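Local coordinates for substrate binding periplasmic protein (Ralstonia solanacearum, PDB 3LOP) that binds leucine in the crystal and probably serves as a periplasmic substrate-binding protein for an amino-acid transport system, at residues Gly104-Ala109 with Ala286-Val291; Leu252-Pro257 with Gly326-Asp331; Ala84-Leu89 with Ser110-Asp115; Ile9-Leu14 with Val62-Asp67; Phe33-Leu38 with Ile265-Arg270. All coordinates share one frame; numbering follows the deposited sequence.

The centre of contact 1 lies about 4 Å from the centre of the chain, and the contact holds Ala106 and Thr107 of the leucine pocket. Three of the other contacts touch it. Contact 2 packs against the helix that carries Glu288, with Met254 SE 3.9 Å from Glu288 CA. Contact 3 continues the pocket loop, and Thr107 CG2 meets Val86 CG2 at 3.9 Å. Contact 5 adjoins through the rings of Phe290 and Phe268. Contact 4 reaches the group through contact 3, where Leu89 CD2 is 3.8 Å from Val65 CG2; its Ser11 side chain is about 12 Å from the leucine.

Contact 1 (Gly104-Ala109 with Ala286-Val291); sequences GPATGA and AVEGFV. With LEU (leucine), chain B.
Ala106 and Glu288 meet through van der Waals contact; a water lies between Glu288 and Gly104. Glu288 OE2 lies 3.4 Å from Ala106 CA and 3.8 Å from its CB. The glutamate reaches across the gap because CG is anti to the backbone N (chi1 -170°) and the chain stays extended beyond it.

The polar link is indirect. The water, 2.8 Å from Glu288 OE2, also lies near Gly104 O, where its bond is weak; it has more acceptors near it than protons to give. The other carboxylate oxygen, OE1, forms a salt bridge with Arg285. Arg285 is also hydrogen-bonded to the ligand, so Glu288 is a second-shell residue, consistent with a role in positioning Arg285.

On the ligand side, the amino N of the bound leucine donates to Ala106 O at 2.7 Å. Thr107 OG1 packs on leucine CD1 at 3.3 Å. The same OG1 accepts from Ala109 N at 3.1 Å, closing an ST turn, and also bonds to Thr83. Ala106 belongs to the magnesium site too, with Lys122 and Tyr125.

The loop follows strand 102-103 of the five-stranded parallel sheet. Helix 284-303 brings Glu288 to it, Leu25 of helix 19-38 packs against both Ala106 and Glu288, and helix 83-91 touches Thr107.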
# COMPACT_ATOMS: atom_id res chain seq x y z
N GLY A 104 -3.45 1.54 8.99
CA GLY A 104 -2.89 1.03 7.76
C GLY A 104 -3.22 1.76 6.47
O GLY A 104 -3.65 1.12 5.51
N PRO A 105 -3.04 3.08 6.41
CA PRO A 105 -3.35 3.78 5.15
C PRO A 105 -2.53 3.08 4.06
O PRO A 105 -1.36 2.75 4.28
CB PRO A 105 -2.89 5.21 5.43
CG PRO A 105 -1.84 5.05 6.50
CD PRO A 105 -2.44 3.99 7.39
N ALA A 106 -3.14 2.86 2.90
CA ALA A 106 -2.47 2.16 1.81
C ALA A 106 -1.45 2.98 1.03
O ALA A 106 -1.26 2.79 -0.18
CB ALA A 106 -3.52 1.59 0.85
N THR A 107 -0.77 3.88 1.72
CA THR A 107 0.26 4.73 1.13
C THR A 107 1.39 4.87 2.13
O THR A 107 1.16 4.96 3.34
CB THR A 107 -0.29 6.13 0.78
OG1 THR A 107 0.80 7.07 0.74
CG2 THR A 107 -1.32 6.59 1.80
N GLY A 108 2.63 4.88 1.64
CA GLY A 108 3.77 5.01 2.52
C GLY A 108 4.35 6.42 2.53
O GLY A 108 5.52 6.62 2.84
N ALA A 109 3.52 7.41 2.19
CA ALA A 109 3.97 8.80 2.17
C ALA A 109 4.56 9.22 3.51
O ALA A 109 4.15 8.73 4.56
CB ALA A 109 2.82 9.71 1.79
N ALA A 286 -3.88 -7.62 -1.25
CA ALA A 286 -4.89 -8.32 -0.46
C ALA A 286 -4.28 -8.67 0.89
O ALA A 286 -4.95 -8.61 1.93
CB ALA A 286 -5.35 -9.58 -1.19
N VAL A 287 -3.01 -9.03 0.89
CA VAL A 287 -2.32 -9.35 2.13
C VAL A 287 -2.23 -8.09 2.99
O VAL A 287 -2.37 -8.16 4.21
CB VAL A 287 -0.91 -9.92 1.86
CG1 VAL A 287 -0.09 -9.97 3.15
CG2 VAL A 287 -1.05 -11.33 1.28
N GLU A 288 -2.01 -6.94 2.35
CA GLU A 288 -1.92 -5.67 3.06
C GLU A 288 -3.24 -5.40 3.79
O GLU A 288 -3.25 -4.96 4.94
CB GLU A 288 -1.61 -4.53 2.09
CG GLU A 288 -1.28 -3.21 2.77
CD GLU A 288 -0.93 -2.11 1.78
OE1 GLU A 288 -0.51 -2.43 0.64
OE2 GLU A 288 -1.05 -0.92 2.14
N GLY A 289 -4.36 -5.68 3.12
CA GLY A 289 -5.66 -5.46 3.74
C GLY A 289 -5.91 -6.43 4.88
O GLY A 289 -6.47 -6.07 5.92
N PHE A 290 -5.49 -7.68 4.68
CA PHE A 290 -5.63 -8.75 5.66
C PHE A 290 -4.85 -8.36 6.93
O PHE A 290 -5.36 -8.44 8.05
CB PHE A 290 -5.06 -10.04 5.06
CG PHE A 290 -5.36 -11.30 5.83
CD1 PHE A 290 -6.57 -11.97 5.65
CD2 PHE A 290 -4.42 -11.84 6.69
CE1 PHE A 290 -6.82 -13.18 6.31
CE2 PHE A 290 -4.66 -13.05 7.36
CZ PHE A 290 -5.86 -13.71 7.17
N VAL A 291 -3.60 -7.93 6.72
CA VAL A 291 -2.73 -7.52 7.82
C VAL A 291 -3.27 -6.31 8.58
O VAL A 291 -3.27 -6.28 9.81
CB VAL A 291 -1.30 -7.23 7.30
CG1 VAL A 291 -0.47 -6.53 8.37
CG2 VAL A 291 -0.62 -8.53 6.90
N LEU B . -2.11 4.47 -2.12
CA LEU B . -1.83 4.44 -3.58
C LEU B . -1.75 3.00 -4.06
O LEU B . -1.92 2.80 -5.28
CB LEU B . -0.51 5.15 -3.85
CG LEU B . -0.57 6.47 -3.10
CD1 LEU B . 0.73 6.79 -2.51
CD2 LEU B . -1.03 7.55 -4.00
OXT LEU B . -1.51 2.11 -3.21
O HOH W 1 -1.51 -0.57 4.84

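Contact 2 (Leu252-Pro257 with Gly326-Asp331); sequences LVMPNP and GGFTVD
Phe328 points its ring at residues 253-255 because CG is anti to the backbone N (chi1 -173°). Met254, a selenomethionine, starts out away from the ring. Bends at chi2 (-73°) and chi3 bring its SE and CE back to it.

Three groups then meet the ring from different directions. Pro255 CD sits over one face, 4.2 Å from the centroid of the Phe328 ring, in a CH-pi contact. The proline and phenylalanine side chains cross at about a right angle. Met254 comes in at a slant: its CE touches Phe328 CZ at 3.5 Å. Its SE lies 4.8 Å from the centroid of the Phe328 ring, a Met-aromatic contact. The carbonyl of Val253 meets the ring edge in plane, with Val253 O 3.4 Å from Phe328 CE2. Ring edges carry a slight positive charge, so this carbonyl probably interacts favourably there. No hydrogen bond joins the two segments.

All four touching residues are buried. Residues 253-257 lead from strand 249-252 toward helix 263-275, while Phe328 comes just before strand 329-331, which pairs with strand 322-323. Helix 284-303 packs alongside, with Val291 against the Phe328 ring and Val295 against Val330.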
# COMPACT_ATOMS: atom_id res chain seq x y z
N LEU A 252 10.05 -5.22 -0.55
CA LEU A 252 9.02 -5.96 0.15
C LEU A 252 8.76 -5.29 1.50
O LEU A 252 9.68 -5.14 2.30
CB LEU A 252 9.48 -7.40 0.38
CG LEU A 252 9.80 -8.24 -0.86
CD1 LEU A 252 10.61 -9.48 -0.46
CD2 LEU A 252 8.51 -8.63 -1.54
N VAL A 253 7.51 -4.90 1.75
CA VAL A 253 7.14 -4.27 3.02
C VAL A 253 6.00 -5.04 3.69
O VAL A 253 5.49 -4.65 4.73
CB VAL A 253 6.73 -2.79 2.82
CG1 VAL A 253 7.90 -2.00 2.26
CG2 VAL A 253 5.53 -2.69 1.90
N MSE A 254 5.63 -6.15 3.06
CA MSE A 254 4.57 -7.03 3.54
C MSE A 254 5.01 -8.48 3.33
O MSE A 254 5.93 -8.74 2.55
CB MSE A 254 3.29 -6.81 2.74
CG MSE A 254 2.46 -5.60 3.14
SE MSE A 254 1.56 -5.88 4.82
CE MSE A 254 1.97 -4.18 5.64
N PRO A 255 4.37 -9.43 4.03
CA PRO A 255 4.74 -10.83 3.85
C PRO A 255 4.56 -11.15 2.36
O PRO A 255 3.59 -10.72 1.74
CB PRO A 255 3.72 -11.56 4.72
CG PRO A 255 3.53 -10.60 5.86
CD PRO A 255 3.44 -9.27 5.16
N ASN A 256 5.51 -11.89 1.79
CA ASN A 256 5.49 -12.22 0.37
C ASN A 256 4.54 -13.36 0.02
O ASN A 256 4.72 -14.49 0.47
CB ASN A 256 6.92 -12.58 -0.06
CG ASN A 256 7.04 -12.93 -1.53
OD1 ASN A 256 6.09 -12.79 -2.30
ND2 ASN A 256 8.22 -13.38 -1.93
N PRO A 257 3.50 -13.07 -0.79
CA PRO A 257 2.54 -14.10 -1.19
C PRO A 257 3.24 -15.31 -1.81
O PRO A 257 2.73 -16.44 -1.75
CB PRO A 257 1.66 -13.38 -2.21
CG PRO A 257 1.68 -11.98 -1.72
CD PRO A 257 3.13 -11.76 -1.35
N GLY A 326 4.66 -14.85 11.87
CA GLY A 326 5.98 -14.96 11.28
C GLY A 326 6.98 -13.87 11.62
O GLY A 326 7.99 -13.71 10.93
N GLY A 327 6.72 -13.11 12.67
CA GLY A 327 7.65 -12.06 13.05
C GLY A 327 7.34 -10.70 12.46
O GLY A 327 8.10 -9.76 12.64
N PHE A 328 6.23 -10.60 11.73
CA PHE A 328 5.85 -9.31 11.17
C PHE A 328 5.16 -8.62 12.33
O PHE A 328 3.97 -8.82 12.58
CB PHE A 328 4.90 -9.48 9.98
CG PHE A 328 4.61 -8.19 9.26
CD1 PHE A 328 3.60 -7.34 9.70
CD2 PHE A 328 5.37 -7.82 8.16
CE1 PHE A 328 3.36 -6.12 9.05
CE2 PHE A 328 5.14 -6.61 7.50
CZ PHE A 328 4.14 -5.76 7.95
N THR A 329 5.92 -7.81 13.05
CA THR A 329 5.42 -7.12 14.23
C THR A 329 5.11 -5.65 14.00
O THR A 329 5.70 -5.01 13.14
CB THR A 329 6.43 -7.23 15.38
OG1 THR A 329 7.70 -6.71 14.95
CG2 THR A 329 6.59 -8.68 15.81
N VAL A 330 4.18 -5.14 14.79
CA VAL A 330 3.77 -3.75 14.70
C VAL A 330 3.95 -3.06 16.05
O VAL A 330 3.51 -3.57 17.08
CB VAL A 330 2.30 -3.65 14.26
CG1 VAL A 330 1.89 -2.19 14.14
CG2 VAL A 330 2.10 -4.38 12.94
N ASP A 331 4.61 -1.91 16.04
CA ASP A 331 4.84 -1.13 17.25
C ASP A 331 4.38 0.31 16.99
O ASP A 331 5.03 1.05 16.26
CB ASP A 331 6.33 -1.15 17.61
CG ASP A 331 6.68 -0.21 18.74
OD1 ASP A 331 5.75 0.24 19.45
OD2 ASP A 331 7.88 0.07 18.94

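Contact 3 (Ala84-Leu89 with Ser110-Asp115); sequences ANVEAL and SSMTTD
Glu87 and Ser111 form the polar half of this contact. Ser111 OG donates to Glu87 OE2 at 2.7 Å, meeting the anti lone pair of that oxygen. Water 2 gives OE2 a second bond at 2.9 Å and accepts from Ser111 N. The carboxylate oxygen is thus tied to the hydroxyl of one serine directly and to its backbone N through the water.

The apolar half lies beside it. SE of Met112, a selenomethionine, touches Val86 CG1 at 3.4 Å. Its CE rests 3.8 Å from Val86 CB and also meets the aliphatic part of Glu87, 4.1 Å from CG. The Met112 chain bends at chi2 and chi3 to bring this end to the helix. Val86 CG1 is anti to the backbone N (chi1 178°), which turns that methyl toward SE.

Further out, Ser111 O accepts from both Thr114 N and Thr114 OG1, the latter at 2.7 Å. These bonds hold the turn that follows the 3-10 segment 110-112. Ser110 N donates to Glu156.

Helix 83-91 bears Val86 and Glu87, and the loop between strands 102-103 and 118-119 bears the other partners. Met90 extends the helix's contact with this loop, while Ala84, Ala88 and Leu89 pack on helix 58-71.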
# COMPACT_ATOMS: atom_id res chain seq x y z
N ALA A 84 -2.75 11.63 -1.83
CA ALA A 84 -3.54 12.86 -1.85
C ALA A 84 -4.85 12.69 -1.09
O ALA A 84 -5.31 13.61 -0.41
CB ALA A 84 -3.83 13.29 -3.29
N ASN A 85 -5.44 11.51 -1.19
CA ASN A 85 -6.70 11.23 -0.52
C ASN A 85 -6.55 11.25 1.00
O ASN A 85 -7.35 11.87 1.70
CB ASN A 85 -7.25 9.87 -0.98
CG ASN A 85 -7.52 9.84 -2.48
OD1 ASN A 85 -8.67 9.84 -2.92
ND2 ASN A 85 -6.45 9.81 -3.26
N VAL A 86 -5.52 10.58 1.51
CA VAL A 86 -5.32 10.56 2.95
C VAL A 86 -4.91 11.94 3.45
O VAL A 86 -5.36 12.37 4.51
CB VAL A 86 -4.25 9.53 3.35
CG1 VAL A 86 -4.03 9.58 4.86
CG2 VAL A 86 -4.68 8.14 2.92
N GLU A 87 -4.06 12.64 2.70
CA GLU A 87 -3.63 13.96 3.13
C GLU A 87 -4.82 14.92 3.22
O GLU A 87 -4.82 15.83 4.04
CB GLU A 87 -2.54 14.51 2.20
CG GLU A 87 -1.25 13.69 2.27
CD GLU A 87 -0.10 14.30 1.49
OE1 GLU A 87 -0.34 15.08 0.55
OE2 GLU A 87 1.07 13.98 1.81
N ALA A 88 -5.84 14.69 2.40
CA ALA A 88 -7.04 15.53 2.44
C ALA A 88 -7.81 15.22 3.73
O ALA A 88 -8.33 16.12 4.39
CB ALA A 88 -7.92 15.29 1.22
N LEU A 89 -7.88 13.94 4.09
CA LEU A 89 -8.58 13.56 5.32
C LEU A 89 -7.91 14.23 6.51
O LEU A 89 -8.57 14.64 7.46
CB LEU A 89 -8.56 12.05 5.52
CG LEU A 89 -9.39 11.20 4.55
CD1 LEU A 89 -9.14 9.72 4.83
CD2 LEU A 89 -10.86 11.53 4.71
N SER A 110 5.52 10.14 3.47
CA SER A 110 6.17 10.62 4.68
C SER A 110 5.20 11.31 5.64
O SER A 110 5.43 11.34 6.85
CB SER A 110 7.31 11.58 4.33
OG SER A 110 6.83 12.72 3.62
N SER A 111 4.12 11.85 5.10
CA SER A 111 3.13 12.54 5.91
C SER A 111 2.30 11.60 6.77
O SER A 111 1.60 12.05 7.68
CB SER A 111 2.21 13.37 5.01
OG SER A 111 1.60 12.55 4.03
N MSE A 112 2.36 10.30 6.50
CA MSE A 112 1.58 9.33 7.27
C MSE A 112 1.97 9.24 8.74
O MSE A 112 1.20 8.73 9.56
CB MSE A 112 1.66 7.94 6.63
CG MSE A 112 1.07 7.87 5.22
SE MSE A 112 -0.77 8.48 5.10
CE MSE A 112 -0.50 10.03 3.98
N THR A 113 3.15 9.73 9.09
CA THR A 113 3.62 9.68 10.47
C THR A 113 3.49 11.03 11.18
O THR A 113 4.15 11.26 12.19
CB THR A 113 5.10 9.23 10.55
OG1 THR A 113 5.89 10.05 9.67
CG2 THR A 113 5.24 7.77 10.14
N THR A 114 2.64 11.90 10.66
CA THR A 114 2.47 13.23 11.24
C THR A 114 1.08 13.57 11.78
O THR A 114 0.79 14.74 12.04
CB THR A 114 2.86 14.32 10.22
OG1 THR A 114 1.90 14.33 9.16
CG2 THR A 114 4.24 14.04 9.65
N ASP A 115 0.23 12.57 11.95
CA ASP A 115 -1.12 12.81 12.45
C ASP A 115 -1.46 11.83 13.57
O ASP A 115 -1.37 10.62 13.40
CB ASP A 115 -2.14 12.68 11.32
CG ASP A 115 -3.51 13.19 11.70
OD1 ASP A 115 -4.13 12.63 12.63
OD2 ASP A 115 -3.98 14.16 11.07
O HOH W 2 3.77 13.11 2.44

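Contact 4 (Ile9-Leu14 with Val62-Asp67); sequences IQSLPL and VRNVRD
Here a helix packs on a strand of a parallel alpha/beta sheet, the core of one lobe in the periplasmic binding protein fold. Strand 6-12 is an inner strand of the five-stranded sheet, and helix 58-71 packs on one of its faces. The axes of the short segments 9-12 and 62-67 are nearly antiparallel, at 169°, and approach to 8.3 Å. This is the direction expected where helices run back between parallel strands.

Ser11 is the central residue on the strand. Asn64 ND2 donates to Ser11 OG at 3.2 Å, with an N-H...O angle of 154°. The hydroxyl oxygen lies close to the amide plane, so the N-H is aimed well. Ser11 OG is anti to its own backbone N (chi1 -180°), which swings it up to the amide. Ser11 OG also lies 3.3 Å from Asn64 CB.

The apolar contact is between Ser11 CB and Val65 CG2, at 4.0 Å. Two residues earlier on the strand, Ile9 CD1 only approaches Val65 O, at 4.3 Å, and Ile9 also packs on Leu77 of the neighbouring strand.

The polar groups have further partners. Ser11 OG bonds to Asp54, Asn64 ND2 to the backbone O of Asp53, and Asn64 OD1 to Gln60. Both ends of the amide are therefore held, which fixes its rotation. In this buried setting the hydroxyl and the amide are each gripped by more than one bond, so polar atoms can lie within a helix-sheet interface without losing their hydrogen bonding.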
# COMPACT_ATOMS: atom_id res chain seq x y z
N ILE A 9 -14.91 0.85 8.97
CA ILE A 9 -15.21 1.36 7.63
C ILE A 9 -13.99 1.47 6.72
O ILE A 9 -12.85 1.49 7.17
CB ILE A 9 -15.89 2.74 7.69
CG1 ILE A 9 -14.99 3.76 8.39
CG2 ILE A 9 -17.23 2.63 8.41
CD1 ILE A 9 -15.50 5.19 8.30
N GLN A 10 -14.27 1.52 5.42
CA GLN A 10 -13.24 1.65 4.40
C GLN A 10 -13.76 2.52 3.27
O GLN A 10 -14.91 2.39 2.86
CB GLN A 10 -12.88 0.30 3.77
CG GLN A 10 -11.97 -0.62 4.56
CD GLN A 10 -11.54 -1.80 3.72
OE1 GLN A 10 -12.37 -2.46 3.09
NE2 GLN A 10 -10.24 -2.08 3.70
N SER A 11 -12.92 3.42 2.78
CA SER A 11 -13.26 4.25 1.63
C SER A 11 -12.10 3.97 0.71
O SER A 11 -10.95 4.19 1.08
CB SER A 11 -13.30 5.74 1.97
OG SER A 11 -13.64 6.49 0.80
N LEU A 12 -12.38 3.44 -0.47
CA LEU A 12 -11.32 3.13 -1.41
C LEU A 12 -11.87 3.00 -2.82
O LEU A 12 -13.08 2.99 -3.03
CB LEU A 12 -10.58 1.86 -0.98
CG LEU A 12 -11.34 0.79 -0.20
CD1 LEU A 12 -12.44 0.22 -1.08
CD2 LEU A 12 -10.39 -0.31 0.26
N PRO A 13 -10.97 2.92 -3.81
CA PRO A 13 -11.37 2.81 -5.22
C PRO A 13 -11.87 1.42 -5.60
O PRO A 13 -11.09 0.48 -5.68
CB PRO A 13 -10.10 3.17 -5.98
CG PRO A 13 -9.28 3.94 -4.97
CD PRO A 13 -9.53 3.19 -3.71
N LEU A 14 -13.17 1.31 -5.85
CA LEU A 14 -13.75 0.04 -6.25
C LEU A 14 -14.07 0.07 -7.75
O LEU A 14 -14.41 -0.94 -8.35
CB LEU A 14 -15.00 -0.27 -5.42
CG LEU A 14 -14.69 -0.51 -3.93
CD1 LEU A 14 -15.99 -0.68 -3.16
CD2 LEU A 14 -13.81 -1.74 -3.78
N VAL A 62 -13.16 12.18 1.25
CA VAL A 62 -13.54 13.03 2.37
C VAL A 62 -15.02 12.86 2.69
O VAL A 62 -15.38 12.64 3.85
CB VAL A 62 -13.26 14.52 2.05
CG1 VAL A 62 -13.91 15.42 3.09
CG2 VAL A 62 -11.76 14.77 2.02
N ARG A 63 -15.88 12.95 1.68
CA ARG A 63 -17.31 12.80 1.91
C ARG A 63 -17.66 11.42 2.45
O ARG A 63 -18.45 11.29 3.38
CB ARG A 63 -18.11 13.09 0.63
CG ARG A 63 -18.14 14.56 0.24
CD ARG A 63 -19.24 14.84 -0.78
NE ARG A 63 -18.96 14.27 -2.09
CZ ARG A 63 -18.08 14.76 -2.96
NH1 ARG A 63 -17.38 15.85 -2.65
NH2 ARG A 63 -17.89 14.17 -4.13
N ASN A 64 -17.07 10.38 1.85
CA ASN A 64 -17.33 9.02 2.29
C ASN A 64 -17.01 8.80 3.76
O ASN A 64 -17.84 8.30 4.52
CB ASN A 64 -16.51 8.02 1.47
CG ASN A 64 -17.10 7.75 0.10
OD1 ASN A 64 -18.14 8.29 -0.27
ND2 ASN A 64 -16.43 6.89 -0.65
N VAL A 65 -15.81 9.20 4.17
CA VAL A 65 -15.41 9.00 5.55
C VAL A 65 -16.29 9.78 6.53
O VAL A 65 -16.71 9.23 7.54
CB VAL A 65 -13.93 9.37 5.76
CG1 VAL A 65 -13.56 9.25 7.24
CG2 VAL A 65 -13.05 8.44 4.94
N ARG A 66 -16.58 11.04 6.22
CA ARG A 66 -17.43 11.83 7.10
C ARG A 66 -18.81 11.20 7.21
O ARG A 66 -19.35 11.05 8.31
CB ARG A 66 -17.55 13.27 6.59
CG ARG A 66 -18.51 14.12 7.40
CD ARG A 66 -18.40 15.60 7.05
NE ARG A 66 -17.21 16.20 7.63
CZ ARG A 66 -16.25 16.79 6.93
NH1 ARG A 66 -16.33 16.86 5.61
NH2 ARG A 66 -15.20 17.33 7.55
N ASP A 67 -19.40 10.83 6.08
CA ASP A 67 -20.72 10.21 6.08
C ASP A 67 -20.74 8.89 6.85
O ASP A 67 -21.60 8.68 7.71
CB ASP A 67 -21.20 9.93 4.64
CG ASP A 67 -21.48 11.19 3.86
OD1 ASP A 67 -21.82 12.23 4.46
OD2 ASP A 67 -21.38 11.14 2.60

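Contact 5 (Phe33-Leu38 with Ile265-Arg270); sequences FDWLNL and IREFNR. With EDO (1,2-ethanediol), chain C.
Two helices of the periplasmic binding protein fold meet here at the protein surface, through a tryptophan indole and a glutamate carboxylate. Helix 19-38 follows strand 6-12 of the five-stranded sheet. Helix 263-275 comes from much later in the chain, so the contact joins residues more than 220 positions apart. Its centre lies about 20 Å from the chain centre, away from the leucine pocket.

Trp35 extends from the first helix with CG anti to the backbone N (chi1 165°), which carries the indole across the gap. The far end of its six-membered ring nears the backbone of the second helix, with Trp35 CZ3 4.2 Å from Arg270 O. Ala271 and Ala274 of the same helix also touch the indole.

Glu267 comes to meet the indole with an extended side chain. Glu267 CG lies 3.6 Å from Trp35 NE1, out of the indole plane. The ring and carboxylate planes are 64° apart. The other oxygen, OE1, forms a salt bridge with Lys294 of helix 284-303. Glu267 thus links three helices, and the lysine probably steadies its negative charge.

On the other side of helix 19-38, a bound 1,2-ethanediol, probably from the crystallisation liquor, donates from O1 to Asp34 OD1 at 3.1 Å.

The bond that joins the two helices runs from Trp35 NE1 to Glu267 OE2 at 2.9 Å, with an N-H...O angle of 157°; the acceptor lies in the ring plane and offers its anti lone pair.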
# COMPACT_ATOMS: atom_id res chain seq x y z
N PHE A 33 -11.91 -10.33 8.42
CA PHE A 33 -13.03 -10.18 9.33
C PHE A 33 -14.04 -11.32 9.22
O PHE A 33 -14.59 -11.75 10.23
CB PHE A 33 -13.71 -8.82 9.14
CG PHE A 33 -12.87 -7.66 9.62
CD1 PHE A 33 -12.23 -7.72 10.86
CD2 PHE A 33 -12.71 -6.52 8.84
CE1 PHE A 33 -11.45 -6.65 11.31
CE2 PHE A 33 -11.93 -5.45 9.29
CZ PHE A 33 -11.30 -5.52 10.52
N ASP A 34 -14.27 -11.83 8.01
CA ASP A 34 -15.19 -12.96 7.86
C ASP A 34 -14.60 -14.17 8.59
O ASP A 34 -15.30 -14.92 9.24
CB ASP A 34 -15.41 -13.31 6.39
CG ASP A 34 -16.32 -12.33 5.67
OD1 ASP A 34 -17.09 -11.62 6.35
OD2 ASP A 34 -16.28 -12.29 4.42
N TRP A 35 -13.29 -14.33 8.45
CA TRP A 35 -12.54 -15.42 9.08
C TRP A 35 -12.62 -15.28 10.60
O TRP A 35 -12.90 -16.25 11.32
CB TRP A 35 -11.09 -15.34 8.58
CG TRP A 35 -10.03 -16.12 9.31
CD1 TRP A 35 -8.89 -15.59 9.86
CD2 TRP A 35 -9.90 -17.54 9.44
NE1 TRP A 35 -8.06 -16.59 10.29
CE2 TRP A 35 -8.65 -17.80 10.05
CE3 TRP A 35 -10.71 -18.63 9.09
CZ2 TRP A 35 -8.19 -19.09 10.32
CZ3 TRP A 35 -10.26 -19.92 9.36
CH2 TRP A 35 -9.01 -20.14 9.97
N LEU A 36 -12.41 -14.06 11.09
CA LEU A 36 -12.48 -13.78 12.52
C LEU A 36 -13.88 -14.10 13.03
O LEU A 36 -14.04 -14.71 14.10
CB LEU A 36 -12.15 -12.31 12.78
CG LEU A 36 -12.18 -11.83 14.23
CD1 LEU A 36 -11.11 -12.56 15.03
CD2 LEU A 36 -11.94 -10.32 14.27
N ASN A 37 -14.90 -13.69 12.28
CA ASN A 37 -16.26 -13.98 12.68
C ASN A 37 -16.52 -15.48 12.66
O ASN A 37 -17.17 -16.01 13.53
CB ASN A 37 -17.27 -13.24 11.78
CG ASN A 37 -17.34 -11.74 12.08
OD1 ASN A 37 -17.05 -11.29 13.19
ND2 ASN A 37 -17.74 -10.96 11.07
N LEU A 38 -16.01 -16.22 11.70
CA LEU A 38 -16.26 -17.66 11.73
C LEU A 38 -15.67 -18.28 13.00
O LEU A 38 -16.16 -19.30 13.50
CB LEU A 38 -15.63 -18.33 10.52
CG LEU A 38 -16.30 -18.18 9.16
CD1 LEU A 38 -15.50 -18.97 8.14
CD2 LEU A 38 -17.73 -18.70 9.23
N ILE A 265 0.78 -15.78 5.20
CA ILE A 265 0.29 -16.28 3.93
C ILE A 265 -0.49 -17.57 4.18
O ILE A 265 -1.53 -17.80 3.55
CB ILE A 265 1.46 -16.54 2.95
CG1 ILE A 265 2.23 -15.24 2.72
CG2 ILE A 265 0.92 -17.07 1.62
CD1 ILE A 265 1.37 -14.04 2.29
N ARG A 266 -0.00 -18.40 5.09
CA ARG A 266 -0.72 -19.63 5.41
C ARG A 266 -2.08 -19.30 6.01
O ARG A 266 -3.08 -19.93 5.66
CB ARG A 266 0.10 -20.52 6.35
CG ARG A 266 1.15 -21.33 5.59
CD ARG A 266 1.76 -22.46 6.41
NE ARG A 266 2.74 -21.99 7.38
CZ ARG A 266 2.50 -21.85 8.68
NH1 ARG A 266 1.30 -22.14 9.17
NH2 ARG A 266 3.47 -21.45 9.49
N GLU A 267 -2.14 -18.31 6.90
CA GLU A 267 -3.42 -17.96 7.50
C GLU A 267 -4.37 -17.40 6.44
O GLU A 267 -5.57 -17.66 6.47
CB GLU A 267 -3.25 -16.94 8.64
CG GLU A 267 -4.55 -16.78 9.44
CD GLU A 267 -4.51 -15.70 10.50
OE1 GLU A 267 -3.47 -15.03 10.66
OE2 GLU A 267 -5.55 -15.52 11.19
N PHE A 268 -3.83 -16.62 5.51
CA PHE A 268 -4.64 -16.04 4.44
C PHE A 268 -5.27 -17.16 3.62
O PHE A 268 -6.47 -17.14 3.35
CB PHE A 268 -3.76 -15.15 3.54
CG PHE A 268 -4.53 -14.41 2.48
CD1 PHE A 268 -5.01 -15.07 1.35
CD2 PHE A 268 -4.75 -13.04 2.60
CE1 PHE A 268 -5.70 -14.37 0.35
CE2 PHE A 268 -5.44 -12.34 1.61
CZ PHE A 268 -5.91 -13.01 0.49
N ASN A 269 -4.47 -18.16 3.25
CA ASN A 269 -4.99 -19.27 2.46
C ASN A 269 -5.98 -20.12 3.24
O ASN A 269 -6.96 -20.61 2.68
CB ASN A 269 -3.84 -20.14 1.93
CG ASN A 269 -3.12 -19.48 0.78
OD1 ASN A 269 -3.72 -18.76 -0.01
ND2 ASN A 269 -1.82 -19.74 0.66
N ARG A 270 -5.73 -20.31 4.54
CA ARG A 270 -6.66 -21.09 5.35
C ARG A 270 -7.97 -20.32 5.49
O ARG A 270 -9.05 -20.90 5.43
CB ARG A 270 -6.07 -21.37 6.75
CG ARG A 270 -4.91 -22.38 6.78
CD ARG A 270 -5.26 -23.68 6.06
NE ARG A 270 -4.87 -23.64 4.66
CZ ARG A 270 -5.57 -24.18 3.66
NH1 ARG A 270 -6.71 -24.79 3.89
NH2 ARG A 270 -5.11 -24.10 2.41
C1 EDO C . -17.01 -8.71 7.91
O1 EDO C . -16.47 -8.61 6.59
C2 EDO C . -18.53 -8.63 7.85
O2 EDO C . -18.91 -7.31 7.47